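Local coordinates for KaiC-like domain-containing protein (Pyrococcus horikoshii, PDB 3BS4), which is of unknown function but carries a KaiC-like domain, consistent with the RecA-like fold of KaiC relatives, and was crystallised with an unidentified peptide bound to it, at residues 120-123 against 124-128. Sequence-based numbering, arbitrary orientation. Where two conformers were deposited one is given.
Sequences AKAV and EDHKK
K127 and V123, one helical turn apart, run side by side in the same direction. CB of K127 lies 3.5 Å and CG 3.3 Å from V123 O, the same oxygen that accepts K127 N at 2.9 Å. CG sits beside its own backbone N (chi1 -72°), and the extended chain beyond it brings CD to 4.2 Å from V123 CG1, then CE to 3.7 Å from the same methyl. A lysine suits this buried place because its methylenes pack like an aliphatic residue while NZ, at the tip, is hydrogen-bonded to A176 O, P181 O and a backbone group of the bound peptide; V123 offers a branched aliphatic surface to them. Both residues belong to helix 115-132, which lies beside strand 103-104, at one edge of the central sheet of this KaiC-like domain. One residue earlier, H126 N bonds A122 O at 3.0 Å, and the flat imidazole takes that oxygen over its centre, 3.1 Å above the plane. The ring meets W104 edge-to-face and an aromatic side chain of the peptide at about 15° between planes; an alanine here would probably leave both aromatic groups without this partner and open a gap beside the peptide.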
ATOM      1  N   ALA A 120      -7.029  10.632   9.336  1.00 16.51           N
ATOM      2  CA  ALA A 120      -6.475  10.421  10.677  1.00 17.95           C
ATOM      3  C   ALA A 120      -7.572   9.968  11.621  1.00 18.12           C
ATOM      4  O   ALA A 120      -7.361   9.092  12.449  1.00 18.82           O
ATOM      5  CB  ALA A 120      -5.820  11.704  11.186  1.00 18.25           C
ATOM      6  N   LYS A 121      -8.752  10.556  11.473  1.00 18.82           N
ATOM      7  CA  LYS A 121      -9.892  10.205  12.303  0.50 19.18           C
ATOM      8  C   LYS A 121     -10.318   8.759  12.048  1.00 19.20           C
ATOM      9  O   LYS A 121     -10.577   8.018  12.987  1.00 19.33           O
ATOM     10  CB  LYS A 121     -11.044  11.181  12.050  0.50 19.90           C
ATOM     11  CG  LYS A 121     -10.653  12.630  12.299  0.50 21.27           C
ATOM     12  CD  LYS A 121     -11.802  13.590  12.004  0.50 23.79           C
ATOM     13  CE  LYS A 121     -11.430  15.031  12.331  0.50 26.84           C
ATOM     14  NZ  LYS A 121     -11.191  15.254  13.775  0.50 27.20           N
ATOM     15  N   ALA A 122     -10.364   8.365  10.773  1.00 18.25           N
ATOM     16  CA  ALA A 122     -10.737   6.975  10.405  1.00 17.44           C
ATOM     17  C   ALA A 122      -9.728   6.001  10.963  1.00 17.60           C
ATOM     18  O   ALA A 122     -10.093   4.972  11.541  1.00 18.27           O
ATOM     19  CB  ALA A 122     -10.823   6.810   8.875  1.00 17.79           C
ATOM     20  N   VAL A 123      -8.449   6.327  10.791  1.00 16.22           N
ATOM     21  CA  VAL A 123      -7.391   5.477  11.294  1.00 16.06           C
ATOM     22  C   VAL A 123      -7.497   5.337  12.815  1.00 17.27           C
ATOM     23  O   VAL A 123      -7.411   4.220  13.339  1.00 17.69           O
ATOM     24  CB  VAL A 123      -6.015   5.978  10.850  1.00 16.85           C
ATOM     25  CG1 VAL A 123      -4.921   5.193  11.571  1.00 16.05           C
ATOM     26  CG2 VAL A 123      -5.884   5.822   9.324  1.00 16.42           C
ATOM     27  N   GLU A 124      -7.679   6.457  13.518  1.00 17.28           N
ATOM     28  CA  GLU A 124      -7.816   6.409  14.977  1.00 19.38           C
ATOM     29  C   GLU A 124      -8.968   5.485  15.359  1.00 19.58           C
ATOM     30  O   GLU A 124      -8.846   4.671  16.293  1.00 20.21           O
ATOM     31  CB  GLU A 124      -8.030   7.806  15.550  1.00 19.50           C
ATOM     32  CG  GLU A 124      -8.059   7.831  17.080  1.00 20.63           C
ATOM     33  CD  GLU A 124      -8.112   9.236  17.669  1.00 22.88           C
ATOM     34  OE1 GLU A 124      -8.367  10.203  16.924  1.00 28.17           O
ATOM     35  OE2 GLU A 124      -7.928   9.359  18.903  1.00 27.75           O
ATOM     36  N   ASP A 125     -10.079   5.601  14.636  1.00 20.12           N
ATOM     37  CA  ASP A 125     -11.253   4.791  14.939  1.00 21.72           C
ATOM     38  C   ASP A 125     -10.983   3.286  14.758  1.00 22.02           C
ATOM     39  O   ASP A 125     -11.354   2.480  15.636  1.00 21.32           O
ATOM     40  CB  ASP A 125     -12.486   5.305  14.200  1.00 23.30           C
ATOM     41  CG  ASP A 125     -13.065   6.586  14.858  1.00 27.88           C
ATOM     42  OD1 ASP A 125     -12.579   6.994  15.948  1.00 34.49           O
ATOM     43  OD2 ASP A 125     -13.996   7.191  14.287  1.00 35.95           O
ATOM     44  N   HIS A 126     -10.290   2.913  13.672  1.00 21.12           N
ATOM     45  CA  HIS A 126      -9.890   1.504  13.454  1.00 22.15           C
ATOM     46  C   HIS A 126      -9.000   1.031  14.569  1.00 21.15           C
ATOM     47  O   HIS A 126      -9.107  -0.110  15.035  1.00 20.64           O
ATOM     48  CB  HIS A 126      -8.989   1.302  12.226  1.00 23.83           C
ATOM     49  CG  HIS A 126      -9.520   1.819  10.941  1.00 28.70           C
ATOM     50  ND1 HIS A 126     -10.858   2.031  10.701  1.00 33.06           N
ATOM     51  CD2 HIS A 126      -8.874   2.129   9.791  1.00 31.19           C
ATOM     52  CE1 HIS A 126     -11.011   2.468   9.462  1.00 33.77           C
ATOM     53  NE2 HIS A 126      -9.824   2.534   8.890  1.00 34.59           N
ATOM     54  N   LYS A 127      -8.038   1.871  14.939  1.00 19.80           N
ATOM     55  CA  LYS A 127      -7.029   1.453  15.897  1.00 18.84           C
ATOM     56  C   LYS A 127      -7.651   1.342  17.284  1.00 19.80           C
ATOM     57  O   LYS A 127      -7.207   0.540  18.093  1.00 19.82           O
ATOM     58  CB  LYS A 127      -5.859   2.436  15.932  1.00 18.85           C
ATOM     59  CG  LYS A 127      -4.991   2.359  14.686  1.00 17.74           C
ATOM     60  CD  LYS A 127      -3.654   3.031  14.922  1.00 17.56           C
ATOM     61  CE  LYS A 127      -2.793   3.048  13.643  1.00 18.04           C
ATOM     62  NZ  LYS A 127      -1.521   3.777  13.923  1.00 20.51           N
ATOM     63  N   LYS A 128      -8.673   2.154  17.558  1.00 19.33           N
ATOM     64  CA  LYS A 128      -9.379   2.043  18.860  1.00 20.36           C
ATOM     65  C   LYS A 128     -10.080   0.691  18.956  1.00 19.84           C
ATOM     66  O   LYS A 128     -10.081   0.059  20.026  1.00 19.50           O
ATOM     67  CB  LYS A 128     -10.372   3.193  19.050  1.00 20.49           C
ATOM     68  CG  LYS A 128     -10.991   3.305  20.452  1.00 22.57           C
ATOM     69  CD  LYS A 128     -11.938   4.517  20.525  1.00 24.71           C
ATOM     70  CE  LYS A 128     -12.386   4.810  21.956  1.00 31.22           C
ATOM     71  NZ  LYS A 128     -11.207   4.896  22.874  1.00 33.42           N
TER